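Local coordinates for protein glycerol trinitrate reductase (Agrobacterium tumefaciens, PDB 5EPD) that probably reduces glycerol trinitrate as an FMN-dependent oxidoreductase of the Old Yellow Enzyme family, captured here without its flavin, at residues Q86-T91 with V149-N154; S128-Q133 with D159-R164. All blocks are in the same frame, centred on the assembly; numbering follows the deposited sequence.

Contact 1: residues Q86-T91 with V149-N154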
loop_
_atom_site.group_PDB
_atom_site.type_symbol
_atom_site.label_atom_id
_atom_site.label_comp_id
_atom_site.label_asym_id
_atom_site.label_seq_id
_atom_site.Cartn_x
_atom_site.Cartn_y
_atom_site.Cartn_z
ATOM N N GLN A 86 9.221 -1.030 -10.295
ATOM C CA GLN A 86 9.997 -1.495 -9.129
ATOM C C GLN A 86 10.994 -0.426 -8.691
ATOM O O GLN A 86 11.698 0.178 -9.536
ATOM C CB GLN A 86 10.758 -2.802 -9.424
ATOM C CG GLN A 86 11.385 -3.462 -8.175
ATOM C CD GLN A 86 12.260 -4.698 -8.468
ATOM O OE1 GLN A 86 12.140 -5.341 -9.516
ATOM N NE2 GLN A 86 13.139 -5.033 -7.524
ATOM N N GLY A 87 11.074 -0.201 -7.379
ATOM C CA GLY A 87 11.964 0.846 -6.807
ATOM C C GLY A 87 12.898 0.424 -5.690
ATOM O O GLY A 87 13.840 1.125 -5.363
ATOM N N TYR A 88 12.608 -0.717 -5.094
ATOM C CA TYR A 88 13.459 -1.320 -4.053
ATOM C C TYR A 88 13.769 -2.764 -4.448
ATOM O O TYR A 88 12.913 -3.434 -5.069
ATOM C CB TYR A 88 12.716 -1.318 -2.716
ATOM C CG TYR A 88 12.243 0.040 -2.303
ATOM C CD1 TYR A 88 11.083 0.571 -2.810
ATOM C CD2 TYR A 88 12.966 0.787 -1.392
ATOM C CE1 TYR A 88 10.643 1.824 -2.409
ATOM C CE2 TYR A 88 12.545 2.022 -0.976
ATOM C CZ TYR A 88 11.382 2.542 -1.487
ATOM O OH TYR A 88 10.986 3.803 -1.076
ATOM N N GLN A 89 14.967 -3.241 -4.109
ATOM C CA GLN A 89 15.334 -4.624 -4.434
ATOM C C GLN A 89 14.407 -5.656 -3.770
ATOM O O GLN A 89 13.913 -5.456 -2.637
ATOM C CB GLN A 89 16.770 -4.916 -4.024
ATOM C CG GLN A 89 17.088 -4.728 -2.535
ATOM C CD GLN A 89 18.528 -5.145 -2.215
ATOM O OE1 GLN A 89 19.507 -4.636 -2.803
ATOM N NE2 GLN A 89 18.664 -6.092 -1.282
ATOM N N ASP A 90 14.156 -6.752 -4.480
ATOM C CA ASP A 90 13.510 -7.927 -3.862
ATOM C C ASP A 90 12.127 -7.658 -3.309
ATOM O O ASP A 90 11.673 -8.331 -2.389
ATOM C CB ASP A 90 14.427 -8.514 -2.776
ATOM C CG ASP A 90 15.766 -8.897 -3.329
ATOM O OD1 ASP A 90 15.748 -9.526 -4.421
ATOM O OD2 ASP A 90 16.813 -8.574 -2.708
ATOM N N THR A 91 11.453 -6.669 -3.883
ATOM C CA THR A 91 10.049 -6.519 -3.659
ATOM C C THR A 91 9.351 -7.413 -4.716
ATOM O O THR A 91 9.841 -7.592 -5.818
ATOM C CB THR A 91 9.619 -5.032 -3.737
ATOM O OG1 THR A 91 9.767 -4.552 -5.070
ATOM C CG2 THR A 91 10.456 -4.156 -2.826
ATOM N N VAL A 149 15.625 11.313 -2.004
ATOM C CA VAL A 149 15.569 10.166 -1.100
ATOM C C VAL A 149 16.459 9.032 -1.591
ATOM O O VAL A 149 16.875 8.998 -2.752
ATOM C CB VAL A 149 14.123 9.646 -0.872
ATOM C CG1 VAL A 149 13.186 10.800 -0.494
ATOM C CG2 VAL A 149 13.595 8.851 -2.071
ATOM N N LYS A 150 16.783 8.131 -0.674
ATOM C CA LYS A 150 17.561 6.931 -0.993
ATOM C C LYS A 150 16.637 5.746 -1.133
ATOM O O LYS A 150 15.473 5.780 -0.712
ATOM C CB LYS A 150 18.574 6.627 0.105
ATOM C CG LYS A 150 19.538 7.763 0.417
ATOM C CD LYS A 150 20.460 7.359 1.554
ATOM C CE LYS A 150 21.358 8.504 1.976
ATOM N NZ LYS A 150 22.213 8.999 0.843
ATOM N N THR A 151 17.149 4.696 -1.747
ATOM C CA THR A 151 16.418 3.443 -1.848
ATOM C C THR A 151 17.364 2.319 -1.477
ATOM O O THR A 151 18.556 2.561 -1.256
ATOM C CB THR A 151 15.815 3.230 -3.243
ATOM O OG1 THR A 151 15.093 2.002 -3.254
ATOM C CG2 THR A 151 16.906 3.190 -4.332
ATOM N N PHE A 152 16.816 1.108 -1.372
ATOM C CA PHE A 152 17.527 -0.059 -0.880
ATOM C C PHE A 152 17.753 -0.868 -2.124
ATOM O O PHE A 152 16.809 -1.426 -2.681
ATOM C CB PHE A 152 16.660 -0.797 0.136
ATOM C CG PHE A 152 17.250 -2.081 0.674
ATOM C CD1 PHE A 152 18.599 -2.183 1.024
ATOM C CD2 PHE A 152 16.425 -3.200 0.898
ATOM C CE1 PHE A 152 19.110 -3.387 1.545
ATOM C CE2 PHE A 152 16.945 -4.393 1.417
ATOM C CZ PHE A 152 18.284 -4.483 1.740
ATOM N N VAL A 153 19.001 -0.852 -2.588
ATOM C CA VAL A 153 19.433 -1.529 -3.826
ATOM C C VAL A 153 20.906 -1.939 -3.640
ATOM O O VAL A 153 21.635 -1.306 -2.853
ATOM C CB VAL A 153 19.210 -0.626 -5.071
ATOM C CG1 VAL A 153 19.950 0.676 -4.928
ATOM C CG2 VAL A 153 19.645 -1.312 -6.349
ATOM N N ASN A 154 21.331 -3.012 -4.308
ATOM C CA ASN A 154 22.691 -3.578 -4.097
ATOM C C ASN A 154 23.001 -3.740 -2.615
ATOM O O ASN A 154 24.103 -3.421 -2.182
ATOM C CB ASN A 154 23.803 -2.707 -4.729
ATOM C CG ASN A 154 23.543 -2.379 -6.190
ATOM O OD1 ASN A 154 23.544 -1.206 -6.579
ATOM N ND2 ASN A 154 23.308 -3.410 -7.008
HETATM O O HOH W 1 12.491 5.912 -0.031
#
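Tyr88 CA lies 5.3 Å from Phe152 CA and Gln89 CA 5.2 Å from Val153 CA, and one backbone bond joins the segments, from Gln89 N to Phe152 O at 3.0 Å. A second bond comes from a side chain: Thr151 OG1 donates to Gly87 O at 2.6 Å, with chi1 at -179° swinging the hydroxyl clear of its own N. It also meets the Tyr88 ring obliquely, with OG1 3.1 Å from Tyr88 CD2. The Tyr88 hydroxyl reaches further, to Tyr201 OH and to a water that donates to Lys150 O. Gln89 lays its side chain over one face of the Phe152 ring. Its CG makes a CH-pi contact, 4.1 Å from the Phe152 ring centroid, and its amide plane is stacked at 30° to the ring. The nearest amide atom is Gln89 NE2, 3.4 Å from Phe152 CZ. Gln89 OE1 accepts a hydrogen bond from Asn155 N, which ties the amide to the turn after the strand. Tyr88 to Thr91 form a type II beta turn. The contact joins the loop after barrel strand 73-80 to the antiparallel hairpin 150-159, an excursion from the TIM barrel of the Old Yellow Enzyme fold.

Contact 2: residues S128-Q133 with D159-R164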
loop_
_atom_site.group_PDB
_atom_site.type_symbol
_atom_site.label_atom_id
_atom_site.label_comp_id
_atom_site.label_asym_id
_atom_site.label_seq_id
_atom_site.Cartn_x
_atom_site.Cartn_y
_atom_site.Cartn_z
ATOM N N SER A 128 13.203 5.027 -7.712
ATOM C CA SER A 128 13.859 3.797 -8.164
ATOM C C SER A 128 15.320 4.077 -8.517
ATOM O O SER A 128 15.835 5.183 -8.296
ATOM C CB SER A 128 13.123 3.208 -9.376
ATOM O OG SER A 128 13.610 1.911 -9.695
ATOM N N HIS A 129 15.989 3.072 -9.058
ATOM C CA HIS A 129 17.394 3.202 -9.429
ATOM C C HIS A 129 17.577 2.475 -10.748
ATOM O O HIS A 129 16.909 1.475 -11.007
ATOM C CB HIS A 129 18.275 2.600 -8.335
ATOM C CG HIS A 129 19.730 2.932 -8.463
ATOM N ND1 HIS A 129 20.601 2.191 -9.233
ATOM C CD2 HIS A 129 20.480 3.900 -7.883
ATOM C CE1 HIS A 129 21.818 2.698 -9.142
ATOM N NE2 HIS A 129 21.775 3.732 -8.322
ATOM N N VAL A 130 18.459 2.995 -11.589
ATOM C CA VAL A 130 18.761 2.381 -12.903
ATOM C C VAL A 130 19.026 0.884 -12.812
ATOM O O VAL A 130 18.556 0.101 -13.637
ATOM C CB VAL A 130 19.915 3.116 -13.652
ATOM C CG1 VAL A 130 19.433 4.452 -14.172
ATOM C CG2 VAL A 130 21.140 3.333 -12.761
ATOM N N ASN A 131 19.735 0.486 -11.775
ATOM C CA ASN A 131 20.003 -0.930 -11.514
ATOM C C ASN A 131 18.757 -1.837 -11.417
ATOM O O ASN A 131 18.857 -3.045 -11.654
ATOM C CB ASN A 131 20.890 -1.095 -10.252
ATOM C CG ASN A 131 22.318 -0.594 -10.466
ATOM O OD1 ASN A 131 22.674 -0.145 -11.551
ATOM N ND2 ASN A 131 23.135 -0.659 -9.429
ATOM N N LEU A 132 17.598 -1.291 -11.062
ATOM C CA LEU A 132 16.408 -2.126 -10.966
ATOM C C LEU A 132 15.575 -2.072 -12.242
ATOM O O LEU A 132 14.718 -2.936 -12.453
ATOM C CB LEU A 132 15.558 -1.730 -9.740
ATOM C CG LEU A 132 16.258 -1.787 -8.374
ATOM C CD1 LEU A 132 15.502 -0.999 -7.319
ATOM C CD2 LEU A 132 16.421 -3.226 -7.926
ATOM N N GLN A 133 15.826 -1.063 -13.084
ATOM C CA GLN A 133 14.968 -0.774 -14.239
ATOM C C GLN A 133 15.330 -1.631 -15.444
ATOM O O GLN A 133 16.491 -2.054 -15.577
ATOM C CB GLN A 133 15.088 0.692 -14.635
ATOM C CG GLN A 133 14.468 1.678 -13.653
ATOM C CD GLN A 133 12.963 1.609 -13.641
ATOM O OE1 GLN A 133 12.328 1.475 -14.688
ATOM N NE2 GLN A 133 12.376 1.665 -12.445
ATOM N N ASP A 159 21.170 6.977 -3.361
ATOM C CA ASP A 159 20.225 7.960 -3.886
ATOM C C ASP A 159 19.501 7.379 -5.109
ATOM O O ASP A 159 20.079 6.627 -5.910
ATOM C CB ASP A 159 20.931 9.257 -4.252
ATOM C CG ASP A 159 21.660 9.870 -3.087
ATOM O OD1 ASP A 159 21.223 9.727 -1.935
ATOM O OD2 ASP A 159 22.704 10.489 -3.322
ATOM N N VAL A 160 18.225 7.696 -5.223
ATOM C CA VAL A 160 17.468 7.325 -6.404
ATOM C C VAL A 160 18.015 8.067 -7.624
ATOM O O VAL A 160 18.648 9.115 -7.500
ATOM C CB VAL A 160 15.948 7.576 -6.231
ATOM C CG1 VAL A 160 15.386 6.621 -5.169
ATOM C CG2 VAL A 160 15.630 9.042 -5.880
ATOM N N SER A 161 17.782 7.500 -8.801
ATOM C CA SER A 161 18.316 8.027 -10.031
ATOM C C SER A 161 17.455 9.162 -10.554
ATOM O O SER A 161 16.275 9.294 -10.183
ATOM C CB SER A 161 18.348 6.923 -11.074
ATOM O OG SER A 161 19.087 5.802 -10.608
ATOM N N GLU A 162 18.061 9.958 -11.441
ATOM C CA GLU A 162 17.364 10.956 -12.259
ATOM C C GLU A 162 16.293 10.260 -13.112
ATOM O O GLU A 162 16.591 9.292 -13.801
ATOM C CB GLU A 162 18.362 11.645 -13.198
ATOM C CG GLU A 162 19.462 12.434 -12.486
ATOM C CD GLU A 162 18.975 13.756 -11.917
ATOM O OE1 GLU A 162 17.858 14.186 -12.309
ATOM O OE2 GLU A 162 19.719 14.351 -11.084
ATOM N N PRO A 163 15.039 10.729 -13.047
ATOM C CA PRO A 163 14.018 10.084 -13.849
ATOM C C PRO A 163 13.797 10.764 -15.196
ATOM O O PRO A 163 14.167 11.914 -15.365
ATOM C CB PRO A 163 12.767 10.270 -12.993
ATOM C CG PRO A 163 12.977 11.591 -12.310
ATOM C CD PRO A 163 14.459 11.675 -12.063
ATOM N N ARG A 164 13.130 10.058 -16.097
ATOM C CA ARG A 164 12.685 10.550 -17.403
ATOM C C ARG A 164 11.197 10.912 -17.337
ATOM O O ARG A 164 10.379 10.122 -16.828
ATOM C CB ARG A 164 12.932 9.424 -18.425
ATOM C CG ARG A 164 12.298 9.536 -19.811
ATOM C CD ARG A 164 12.639 8.309 -20.675
ATOM N NE ARG A 164 11.742 7.176 -20.431
ATOM C CZ ARG A 164 10.457 7.116 -20.817
ATOM N NH1 ARG A 164 9.860 8.120 -21.469
ATOM N NH2 ARG A 164 9.743 6.052 -20.532
#
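Ser161 sets its hydroxyl over one face of the His129 imidazole, with OG 3.5 Å above the ring plane and offset toward the rim. The contact lies outside the eight-stranded TIM barrel of this Old Yellow Enzyme. It joins the loop after barrel strand 117-122 to the chain leaving the antiparallel hairpin 150-159. The ring edge is used as well: His129 CD2 lies 3.4 Å from Asp159 O, which sits close to the ring plane. Ser161 OG stands anti to its own carbonyl carbon (chi1 -56°). There it accepts a hydrogen bond from Val130 N at 3.0 Å. The main chain of the same serine donates the other way, with Ser161 N to Ser128 O at 3.1 Å, in the carbonyl plane. One residue therefore holds the other loop through both its backbone and its side chain. Val160 adds its side chain to the same carbonyl, with CB 3.2 Å from Ser128 O. Val130 brings a methyl near the serine hydroxyl, CG1 to Ser161 OG at 3.8 Å. The Asp159 carboxylate forms a salt bridge with Lys150. Within the loop, Gln133 NE2 donates to Ser128 OG, which also bonds to Gln86 O. The ring is further fixed by its own loop: Asn131 N donates to His129 ND1 at 3.2 Å, at 159°, from a position tilted 20° out of the imidazole plane.

How the contacts relate
Both contacts are partly buried, on the same side of the chain's centre, with their centres about 9 Å apart. Each joins a loop that follows a barrel strand to the hairpin region: contact 1 to strand 150-153, contact 2 to the end of strand 156-159 and the segment after it. Contact 1 lies nearer the centre of the chain and adds an amide-on-ring stack to its hydrogen bonds. Contact 2 is smaller, has no such stack between its segments, and centres on a single serine. The two contacts also touch each other: Asn154 OD1 and Asn131 ND2 probably form a hydrogen bond, and Leu132 packs on Gly87.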